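Beta-N-acetylglucosaminidase-like protein Glycoside hydrolase family 20 (Flavobacterium johnsoniae, PDB 6YHH) probably hydrolyses terminal beta-linked N-acetylhexosamine residues, as a chitobiase of glycoside hydrolase family 20 linked to bacterial chitin degradation. Local coordinates at residues P615-A626 against Q651-L662; V420-M429 against E479-R490. All blocks are in the same frame, centred on the assembly; numbering follows the deposited sequence. Where two conformers were deposited one is given.

Contact 1. Residues P615-A626 against Q651-L662; sequences PILPLSKKLSDA and QCNTKDHADVEL
K622 reaches across from helix 617-626 to the ring of H657. CB lies 4.3 Å from C652 SG, CG passes Q651 CB at 4.0 Å, and CD lies against Q651 O and, on the same flank, the methyl CG2 of T654. CE approaches H657 NE2 (3.9 Å) and Q651 OE1 (4.1 Å). With the chain extended beyond CG, NZ arrives at the edge of the imidazole and donates to H657 NE2 over 3.0 Å, 6° out of the ring plane. A water accepts from NZ and donates to Q651 O and OE1, so the ammonium is held directly by H657 and, through water, by Q651. P618 covers one face of the H657 ring, its CB 3.6 Å from the centroid in a CH-pi contact, while a second water joins ND1 to P615 O. Deeper in, L619, with CG anti to the backbone N (chi1 -167°), divides: CD1 meets L662 CD1 at 3.6 Å and T654 CG2, whereas CD2 meets V660 CG2 at 3.7 Å. Strand 660-662, paired antiparallel with strand 532-534, runs almost parallel to helix 617-626 (5° between axes); F528 of helix 523-529 touches both L623 and L662, and helix 583-607 packs against L617, S620 and S624.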
loop_
_atom_site.group_PDB
_atom_site.type_symbol
_atom_site.label_atom_id
_atom_site.label_comp_id
_atom_site.label_asym_id
_atom_site.label_seq_id
_atom_site.Cartn_x
_atom_site.Cartn_y
_atom_site.Cartn_z
ATOM N N PRO A 615 -14.961 -13.845 19.039
ATOM C CA PRO A 615 -14.011 -14.984 19.186
ATOM C C PRO A 615 -12.880 -14.759 20.174
ATOM O O PRO A 615 -12.298 -15.730 20.628
ATOM C CB PRO A 615 -13.470 -15.186 17.783
ATOM C CG PRO A 615 -14.465 -14.532 16.871
ATOM C CD PRO A 615 -15.107 -13.397 17.638
ATOM N N ILE A 616 -12.569 -13.511 20.500
ATOM C CA ILE A 616 -11.491 -13.303 21.407
ATOM C C ILE A 616 -11.952 -13.143 22.833
ATOM O O ILE A 616 -11.142 -13.279 23.743
ATOM C CB ILE A 616 -10.544 -12.162 21.077
ATOM C CG1 ILE A 616 -11.224 -10.879 21.029
ATOM C CG2 ILE A 616 -9.855 -12.489 19.747
ATOM C CD1 ILE A 616 -10.254 -9.704 20.817
ATOM N N LEU A 617 -13.234 -12.889 23.026
ATOM C CA LEU A 617 -13.725 -12.671 24.424
ATOM C C LEU A 617 -13.377 -13.817 25.368
ATOM O O LEU A 617 -13.057 -13.584 26.542
ATOM C CB LEU A 617 -15.254 -12.375 24.424
ATOM C CG LEU A 617 -15.673 -11.024 23.822
ATOM C CD1 LEU A 617 -17.157 -10.895 23.998
ATOM C CD2 LEU A 617 -14.910 -9.817 24.390
ATOM N N PRO A 618 -13.485 -15.095 24.942
ATOM C CA PRO A 618 -13.197 -16.136 25.921
ATOM C C PRO A 618 -11.749 -16.088 26.400
ATOM O O PRO A 618 -11.432 -16.371 27.586
ATOM C CB PRO A 618 -13.451 -17.436 25.150
ATOM C CG PRO A 618 -14.494 -17.004 24.110
ATOM C CD PRO A 618 -14.049 -15.644 23.690
ATOM N N LEU A 619 -10.846 -15.648 25.522
ATOM C CA LEU A 619 -9.456 -15.639 25.801
ATOM C C LEU A 619 -9.118 -14.451 26.720
ATOM O O LEU A 619 -8.372 -14.576 27.725
ATOM C CB LEU A 619 -8.619 -15.577 24.483
ATOM C CG LEU A 619 -7.120 -15.882 24.655
ATOM C CD1 LEU A 619 -6.861 -17.275 25.143
ATOM C CD2 LEU A 619 -6.326 -15.664 23.320
ATOM N N SER A 620 -9.714 -13.305 26.451
ATOM C CA SER A 620 -9.462 -12.114 27.255
ATOM C C SER A 620 -10.125 -12.301 28.617
ATOM O O SER A 620 -9.594 -11.864 29.620
ATOM C CB SER A 620 -9.895 -10.817 26.579
ATOM O OG SER A 620 -11.341 -10.739 26.302
ATOM N N LYS A 621 -11.249 -13.040 28.671
ATOM C CA LYS A 621 -11.875 -13.333 29.975
ATOM C C LYS A 621 -11.000 -14.254 30.772
ATOM O O LYS A 621 -10.729 -14.008 31.981
ATOM C CB LYS A 621 -13.243 -13.936 29.794
ATOM C CG LYS A 621 -13.760 -14.498 31.111
ATOM C CD LYS A 621 -15.192 -14.931 31.049
ATOM C CE LYS A 621 -15.627 -15.612 32.363
ATOM N NZ LYS A 621 -15.357 -14.788 33.549
ATOM N N LYS A 622 -10.430 -15.302 30.155
ATOM C CA LYS A 622 -9.508 -16.171 30.852
ATOM C C LYS A 622 -8.297 -15.452 31.445
ATOM O O LYS A 622 -7.878 -15.677 32.626
ATOM C CB LYS A 622 -9.100 -17.351 29.976
ATOM C CG LYS A 622 -10.212 -18.334 29.711
ATOM C CD LYS A 622 -9.994 -19.260 28.506
ATOM C CE LYS A 622 -11.288 -20.104 28.368
ATOM N NZ LYS A 622 -11.239 -21.199 27.363
ATOM N N LEU A 623 -7.727 -14.513 30.676
ATOM C CA LEU A 623 -6.608 -13.730 31.191
ATOM C C LEU A 623 -7.027 -12.765 32.331
ATOM O O LEU A 623 -6.285 -12.605 33.335
ATOM C CB LEU A 623 -5.959 -12.927 30.028
ATOM C CG LEU A 623 -4.764 -12.140 30.368
ATOM C CD1 LEU A 623 -3.658 -13.016 30.938
ATOM C CD2 LEU A 623 -4.271 -11.292 29.166
ATOM N N SER A 624 -8.193 -12.125 32.211
ATOM C CA SER A 624 -8.732 -11.201 33.189
ATOM C C SER A 624 -9.001 -11.967 34.440
ATOM O O SER A 624 -8.647 -11.494 35.545
ATOM C CB SER A 624 -10.027 -10.547 32.685
ATOM O OG SER A 624 -10.551 -9.696 33.753
ATOM N N ASP A 625 -9.595 -13.126 34.301
ATOM C CA ASP A 625 -9.874 -13.961 35.534
ATOM C C ASP A 625 -8.608 -14.314 36.257
ATOM O O ASP A 625 -8.542 -14.177 37.494
ATOM C CB ASP A 625 -10.670 -15.224 35.210
ATOM C CG ASP A 625 -12.107 -14.961 34.822
ATOM O OD1 ASP A 625 -12.678 -13.879 34.988
ATOM O OD2 ASP A 625 -12.719 -15.885 34.303
ATOM N N ALA A 626 -7.591 -14.805 35.547
ATOM C CA ALA A 626 -6.304 -15.117 36.156
ATOM C C ALA A 626 -5.685 -13.865 36.787
ATOM O O ALA A 626 -5.117 -13.938 37.906
ATOM C CB ALA A 626 -5.376 -15.776 35.169
ATOM N N GLN A 651 -6.171 -22.405 32.220
ATOM C CA GLN A 651 -7.172 -21.971 31.198
ATOM C C GLN A 651 -6.466 -21.101 30.156
ATOM O O GLN A 651 -6.858 -21.037 28.972
ATOM C CB GLN A 651 -8.278 -21.133 31.777
ATOM C CG GLN A 651 -9.176 -21.772 32.843
ATOM C CD GLN A 651 -9.847 -22.964 32.314
ATOM O OE1 GLN A 651 -10.610 -22.877 31.349
ATOM N NE2 GLN A 651 -9.554 -24.106 32.910
ATOM N N CYS A 652 -5.471 -20.364 30.583
ATOM C CA CYS A 652 -4.838 -19.381 29.693
ATOM C C CYS A 652 -3.901 -20.039 28.652
ATOM O O CYS A 652 -3.296 -19.303 27.853
ATOM C CB CYS A 652 -4.056 -18.330 30.478
ATOM S SG CYS A 652 -5.083 -17.263 31.453
ATOM N N ASN A 653 -3.697 -21.355 28.714
ATOM C CA ASN A 653 -2.881 -22.031 27.673
ATOM C C ASN A 653 -3.692 -22.561 26.537
ATOM O O ASN A 653 -3.206 -23.335 25.729
ATOM C CB ASN A 653 -2.150 -23.210 28.312
ATOM C CG ASN A 653 -0.940 -23.651 27.531
ATOM O OD1 ASN A 653 -0.289 -22.890 26.786
ATOM N ND2 ASN A 653 -0.575 -24.921 27.723
ATOM N N THR A 654 -4.973 -22.239 26.514
ATOM C CA THR A 654 -5.862 -22.714 25.454
ATOM C C THR A 654 -5.416 -22.221 24.097
ATOM O O THR A 654 -5.001 -21.076 23.952
ATOM C CB THR A 654 -7.334 -22.351 25.693
ATOM O OG1 THR A 654 -8.149 -22.970 24.678
ATOM C CG2 THR A 654 -7.542 -20.873 25.704
ATOM N N LYS A 655 -5.607 -23.089 23.122
ATOM C CA LYS A 655 -5.317 -22.777 21.687
ATOM C C LYS A 655 -6.620 -22.711 20.922
ATOM O O LYS A 655 -6.588 -22.721 19.681
ATOM C CB LYS A 655 -4.415 -23.870 21.111
ATOM C CG LYS A 655 -3.192 -24.233 21.985
ATOM C CD LYS A 655 -2.229 -23.150 22.182
ATOM C CE LYS A 655 -0.967 -23.677 22.886
ATOM N NZ LYS A 655 -0.033 -22.577 23.119
ATOM N N ASP A 656 -7.765 -22.792 21.585
ATOM C CA ASP A 656 -9.039 -22.932 20.917
ATOM C C ASP A 656 -9.706 -21.650 20.415
ATOM O O ASP A 656 -10.777 -21.720 19.756
ATOM C CB ASP A 656 -10.045 -23.590 21.867
ATOM C CG ASP A 656 -9.696 -25.015 22.215
ATOM O OD1 ASP A 656 -8.896 -25.641 21.561
ATOM O OD2 ASP A 656 -10.335 -25.439 23.179
ATOM N N HIS A 657 -9.168 -20.472 20.711
ATOM C CA HIS A 657 -9.853 -19.221 20.418
ATOM C C HIS A 657 -9.053 -18.408 19.404
ATOM O O HIS A 657 -7.912 -18.024 19.632
ATOM C CB HIS A 657 -10.044 -18.377 21.670
ATOM C CG HIS A 657 -10.718 -19.120 22.737
ATOM N ND1 HIS A 657 -11.972 -19.642 22.572
ATOM C CD2 HIS A 657 -10.278 -19.534 23.940
ATOM C CE1 HIS A 657 -12.302 -20.340 23.655
ATOM N NE2 HIS A 657 -11.309 -20.254 24.515
ATOM N N ALA A 658 -9.708 -18.149 18.267
ATOM C CA ALA A 658 -9.231 -17.141 17.281
ATOM C C ALA A 658 -7.918 -17.515 16.613
ATOM O O ALA A 658 -7.305 -16.663 15.978
ATOM C CB ALA A 658 -9.222 -15.755 17.840
ATOM N N ASP A 659 -7.462 -18.780 16.730
ATOM C CA ASP A 659 -6.182 -19.192 16.185
ATOM C C ASP A 659 -5.039 -18.344 16.691
ATOM O O ASP A 659 -4.073 -18.122 16.016
ATOM C CB ASP A 659 -6.252 -19.248 14.624
ATOM C CG ASP A 659 -6.972 -20.503 14.107
ATOM O OD1 ASP A 659 -7.103 -21.508 14.891
ATOM O OD2 ASP A 659 -7.496 -20.516 12.951
ATOM N N VAL A 660 -5.129 -17.963 17.965
ATOM C CA VAL A 660 -3.999 -17.364 18.630
ATOM C C VAL A 660 -3.817 -18.046 19.999
ATOM O O VAL A 660 -4.697 -18.802 20.441
ATOM C CB VAL A 660 -4.172 -15.854 18.891
ATOM C CG1 VAL A 660 -4.338 -15.094 17.596
ATOM C CG2 VAL A 660 -5.368 -15.558 19.790
ATOM N N GLU A 661 -2.709 -17.693 20.639
ATOM C CA GLU A 661 -2.376 -18.108 21.965
ATOM C C GLU A 661 -1.916 -16.933 22.789
ATOM O O GLU A 661 -1.388 -15.946 22.307
ATOM C CB GLU A 661 -1.297 -19.170 21.907
ATOM C CG GLU A 661 0.063 -18.725 21.400
ATOM C CD GLU A 661 1.020 -19.833 21.069
ATOM O OE1 GLU A 661 0.562 -20.974 20.887
ATOM O OE2 GLU A 661 2.249 -19.568 20.930
ATOM N N LEU A 662 -2.149 -17.050 24.095
ATOM C CA LEU A 662 -1.608 -16.099 25.060
ATOM C C LEU A 662 -0.155 -16.407 25.417
ATOM O O LEU A 662 0.145 -17.472 25.945
ATOM C CB LEU A 662 -2.442 -16.097 26.378
ATOM C CG LEU A 662 -3.820 -15.456 26.341
ATOM C CD1 LEU A 662 -4.639 -15.876 27.584
ATOM C CD2 LEU A 662 -3.722 -13.957 26.191
HETATM O O HOH W 1 -13.336 -18.270 20.367
HETATM O O HOH W 2 -9.323 -22.648 28.525
#

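Contact 2. Residues V420-M429 against E479-R490; sequences VASHYLNDPM and ENITDVANMRKR
Y424 and M487 form the tightly packed part of this contact. The tyrosine ring is met over one face by the methionine: M487 CB comes within 3.7 Å of Y424 CZ, and CG stands 3.9 Å from the ring centroid in a CH-pi contact. M487 SD is more distant, 4.8 Å above the centroid, a Met-aromatic contact. Bends at chi2 and chi3 bring M487 CE tip to tip with V420 CG1 at 4.0 Å. V484 CG2 lies at the ring's edge and touches L425 CD1, while V484 CG1 packs on A421 CB. Y424 OH is hydrogen-bonded to E473 OE1 and accepts from a water that also donates to D483 O.

Toward M429 the packing gives way to exposed E479 and to water. D427 OD2 and E479 OE2 lie 4.0 Å apart, a like-charge approach probably eased by the salt bridge from R143 to D427; a water donates to both D427 OD2 and E479 O. Near V420, another water joins A421 N to R488 NH2, while R488 NH1 pairs with D563. Helix 420-424 crosses helix 484-490 at 110°, and helix 467-476 contributes A470, I471, E473 and R474 around them.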
loop_
_atom_site.group_PDB
_atom_site.type_symbol
_atom_site.label_atom_id
_atom_site.label_comp_id
_atom_site.label_asym_id
_atom_site.label_seq_id
_atom_site.Cartn_x
_atom_site.Cartn_y
_atom_site.Cartn_z
ATOM N N VAL A 420 11.296 -14.839 16.894
ATOM C CA VAL A 420 12.450 -14.307 16.188
ATOM C C VAL A 420 13.755 -15.015 16.601
ATOM O O VAL A 420 14.612 -15.252 15.774
ATOM C CB VAL A 420 12.545 -12.799 16.223
ATOM C CG1 VAL A 420 12.879 -12.307 17.682
ATOM C CG2 VAL A 420 13.554 -12.253 15.259
ATOM N N ALA A 421 13.928 -15.317 17.893
ATOM C CA ALA A 421 15.204 -15.922 18.293
ATOM C C ALA A 421 15.475 -17.260 17.660
ATOM O O ALA A 421 16.618 -17.558 17.416
ATOM C CB ALA A 421 15.237 -16.061 19.805
ATOM N N SER A 422 14.435 -18.048 17.328
ATOM C CA SER A 422 14.677 -19.313 16.638
ATOM C C SER A 422 15.307 -19.069 15.253
ATOM O O SER A 422 16.172 -19.840 14.845
ATOM C CB SER A 422 13.404 -20.138 16.464
ATOM O OG SER A 422 12.572 -19.491 15.536
ATOM N N HIS A 423 14.920 -18.006 14.564
ATOM C CA HIS A 423 15.527 -17.667 13.304
ATOM C C HIS A 423 16.919 -16.989 13.426
ATOM O O HIS A 423 17.821 -17.288 12.658
ATOM C CB HIS A 423 14.537 -16.781 12.484
ATOM C CG HIS A 423 13.236 -17.423 12.288
ATOM N ND1 HIS A 423 13.101 -18.654 11.698
ATOM C CD2 HIS A 423 11.979 -16.966 12.507
ATOM C CE1 HIS A 423 11.816 -18.964 11.639
ATOM N NE2 HIS A 423 11.125 -17.962 12.129
ATOM N N TYR A 424 17.061 -16.108 14.442
ATOM C CA TYR A 424 18.297 -15.352 14.612
ATOM C C TYR A 424 19.447 -16.229 14.948
ATOM O O TYR A 424 20.557 -15.963 14.497
ATOM C CB TYR A 424 18.092 -14.332 15.724
ATOM C CG TYR A 424 19.233 -13.356 15.919
ATOM C CD1 TYR A 424 19.694 -12.613 14.869
ATOM C CD2 TYR A 424 19.872 -13.278 17.146
ATOM C CE1 TYR A 424 20.709 -11.695 15.058
ATOM C CE2 TYR A 424 20.901 -12.400 17.378
ATOM C CZ TYR A 424 21.335 -11.618 16.344
ATOM O OH TYR A 424 22.342 -10.743 16.532
ATOM N N LEU A 425 19.184 -17.308 15.674
ATOM C CA LEU A 425 20.292 -18.208 16.142
ATOM C C LEU A 425 20.488 -19.356 15.212
ATOM O O LEU A 425 21.437 -20.116 15.344
ATOM C CB LEU A 425 19.989 -18.668 17.523
ATOM C CG LEU A 425 19.954 -17.466 18.506
ATOM C CD1 LEU A 425 19.582 -17.969 19.893
ATOM C CD2 LEU A 425 21.218 -16.571 18.488
ATOM N N ASN A 426 19.693 -19.440 14.136
ATOM C CA ASN A 426 19.880 -20.489 13.180
ATOM C C ASN A 426 21.058 -20.166 12.251
ATOM O O ASN A 426 21.044 -19.187 11.557
ATOM C CB ASN A 426 18.613 -20.554 12.308
ATOM C CG ASN A 426 18.576 -21.726 11.341
ATOM O OD1 ASN A 426 18.608 -22.881 11.767
ATOM N ND2 ASN A 426 18.371 -21.438 10.024
ATOM N N ASP A 427 22.070 -20.990 12.156
ATOM C CA ASP A 427 23.291 -20.577 11.427
ATOM C C ASP A 427 23.550 -21.506 10.259
ATOM O O ASP A 427 23.518 -22.755 10.441
ATOM C CB ASP A 427 24.447 -20.629 12.411
ATOM C CG ASP A 427 25.684 -19.908 11.915
ATOM O OD1 ASP A 427 26.274 -20.317 10.929
ATOM O OD2 ASP A 427 26.007 -18.890 12.457
ATOM N N PRO A 428 23.791 -20.978 9.084
ATOM C CA PRO A 428 24.054 -21.860 7.956
ATOM C C PRO A 428 25.306 -22.746 8.154
ATOM O O PRO A 428 25.431 -23.803 7.476
ATOM C CB PRO A 428 24.253 -20.895 6.809
ATOM C CG PRO A 428 23.525 -19.634 7.235
ATOM C CD PRO A 428 23.764 -19.556 8.692
ATOM N N MET A 429 26.219 -22.321 9.025
ATOM C CA MET A 429 27.416 -23.131 9.365
ATOM C C MET A 429 27.127 -24.116 10.447
ATOM O O MET A 429 26.789 -23.768 11.604
ATOM C CB MET A 429 28.601 -22.271 9.800
ATOM C CG MET A 429 29.912 -23.043 9.993
ATOM S SD MET A 429 30.677 -23.476 8.419
ATOM C CE MET A 429 30.971 -21.768 7.808
ATOM N N GLU A 479 29.781 -14.385 12.866
ATOM C CA GLU A 479 29.133 -15.532 13.477
ATOM C C GLU A 479 28.906 -15.334 14.951
ATOM O O GLU A 479 27.953 -15.861 15.489
ATOM C CB GLU A 479 29.983 -16.778 13.256
ATOM C CG GLU A 479 29.390 -18.068 13.810
ATOM C CD GLU A 479 30.159 -19.328 13.462
ATOM O OE1 GLU A 479 31.333 -19.238 13.027
ATOM O OE2 GLU A 479 29.525 -20.424 13.604
ATOM N N ASN A 480 29.744 -14.557 15.622
ATOM C CA ASN A 480 29.552 -14.332 17.048
ATOM C C ASN A 480 28.624 -13.217 17.453
ATOM O O ASN A 480 28.509 -12.964 18.624
ATOM C CB ASN A 480 30.894 -14.195 17.794
ATOM C CG ASN A 480 31.659 -12.969 17.379
ATOM O OD1 ASN A 480 31.243 -12.223 16.480
ATOM N ND2 ASN A 480 32.833 -12.790 17.960
ATOM N N ILE A 481 27.893 -12.576 16.519
ATOM C CA ILE A 481 26.937 -11.588 16.931
ATOM C C ILE A 481 25.617 -12.375 17.204
ATOM O O ILE A 481 24.954 -12.812 16.231
ATOM C CB ILE A 481 26.784 -10.550 15.786
ATOM C CG1 ILE A 481 28.070 -9.780 15.424
ATOM C CG2 ILE A 481 25.622 -9.599 16.053
ATOM C CD1 ILE A 481 28.747 -9.120 16.587
ATOM N N THR A 482 25.341 -12.673 18.467
ATOM C CA THR A 482 24.308 -13.632 18.825
ATOM C C THR A 482 23.452 -13.167 20.006
ATOM O O THR A 482 22.564 -13.884 20.452
ATOM C CB THR A 482 24.891 -14.987 19.125
ATOM O OG1 THR A 482 25.793 -14.837 20.214
ATOM C CG2 THR A 482 25.584 -15.597 17.906
ATOM N N ASP A 483 23.698 -11.970 20.518
ATOM C CA ASP A 483 23.010 -11.477 21.739
ATOM C C ASP A 483 21.558 -11.127 21.333
ATOM O O ASP A 483 21.337 -10.132 20.684
ATOM C CB ASP A 483 23.745 -10.326 22.327
ATOM C CG ASP A 483 23.138 -9.785 23.590
ATOM O OD1 ASP A 483 21.947 -9.581 23.823
ATOM O OD2 ASP A 483 23.936 -9.367 24.390
ATOM N N VAL A 484 20.635 -11.958 21.763
ATOM C CA VAL A 484 19.239 -11.768 21.329
ATOM C C VAL A 484 18.702 -10.478 21.894
ATOM O O VAL A 484 17.982 -9.741 21.194
ATOM C CB VAL A 484 18.339 -12.939 21.745
ATOM C CG1 VAL A 484 16.879 -12.617 21.407
ATOM C CG2 VAL A 484 18.776 -14.216 21.093
ATOM N N ALA A 485 18.928 -10.192 23.189
ATOM C CA ALA A 485 18.362 -8.950 23.714
ATOM C C ALA A 485 18.842 -7.695 23.047
ATOM O O ALA A 485 18.057 -6.770 22.815
ATOM C CB ALA A 485 18.549 -8.827 25.209
ATOM N N ASN A 486 20.141 -7.625 22.718
ATOM C CA ASN A 486 20.696 -6.486 22.020
ATOM C C ASN A 486 20.078 -6.408 20.600
ATOM O O ASN A 486 19.801 -5.343 20.146
ATOM C CB ASN A 486 22.189 -6.638 21.873
ATOM C CG ASN A 486 22.805 -5.527 21.090
ATOM O OD1 ASN A 486 23.144 -5.645 19.909
ATOM N ND2 ASN A 486 22.999 -4.425 21.775
ATOM N N MET A 487 19.957 -7.538 19.948
ATOM C CA MET A 487 19.350 -7.577 18.615
ATOM C C MET A 487 17.905 -7.007 18.737
ATOM O O MET A 487 17.505 -6.171 17.907
ATOM C CB MET A 487 19.350 -8.956 18.011
ATOM C CG MET A 487 18.628 -9.028 16.634
ATOM S SD MET A 487 16.838 -9.215 16.778
ATOM C CE MET A 487 16.608 -10.756 17.601
ATOM N N ARG A 488 17.139 -7.417 19.748
ATOM C CA ARG A 488 15.767 -6.894 19.828
ATOM C C ARG A 488 15.744 -5.374 19.990
ATOM O O ARG A 488 14.832 -4.720 19.485
ATOM C CB ARG A 488 15.061 -7.451 21.070
ATOM C CG ARG A 488 14.709 -8.904 21.032
ATOM C CD ARG A 488 13.771 -9.229 22.184
ATOM N NE ARG A 488 13.777 -10.619 22.482
ATOM C CZ ARG A 488 13.041 -11.553 21.851
ATOM N NH1 ARG A 488 12.256 -11.146 20.868
ATOM N NH2 ARG A 488 13.104 -12.851 22.207
ATOM N N LYS A 489 16.674 -4.847 20.795
ATOM C CA LYS A 489 16.766 -3.401 21.076
ATOM C C LYS A 489 17.000 -2.635 19.781
ATOM O O LYS A 489 16.347 -1.639 19.535
ATOM C CB LYS A 489 17.852 -3.071 22.121
ATOM N N ARG A 490 17.868 -3.152 18.917
ATOM C CA ARG A 490 18.193 -2.510 17.639
ATOM C C ARG A 490 17.081 -2.697 16.630
ATOM O O ARG A 490 16.869 -1.874 15.766
ATOM C CB ARG A 490 19.523 -3.064 17.054
ATOM C CG ARG A 490 20.724 -2.655 17.898
ATOM C CD ARG A 490 22.062 -3.156 17.317
ATOM N NE ARG A 490 22.274 -4.588 17.562
ATOM C CZ ARG A 490 22.299 -5.549 16.656
ATOM N NH1 ARG A 490 22.147 -5.338 15.342
ATOM N NH2 ARG A 490 22.464 -6.775 17.060
HETATM O O HOH W 3 12.283 -14.713 20.192
HETATM O O HOH W 4 23.134 -9.152 18.848
HETATM O O HOH W 5 25.872 -17.729 14.886
#

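Overall arrangement
In sequence, both segments of contact 2 come before those of contact 1; 30 Å separates their centres and about 11 Å their nearest atoms. Segment 420-429 follows strand 406-408 and precedes strand 443-450, neighbours in the sheet of the TIM-barrel-type catalytic domain; contact 2 thus ties a connection between barrel strands to helix 484-497. Contact 1 instead belongs to the largely helical C-terminal part, where strands 532-534 and 660-662 form a separate two-stranded sheet. Centres 15 Å and 28 Å from the chain's centre place contact 2 nearer the middle and contact 1 farther out. Both lie away from the predicted proton donor and are packing contacts.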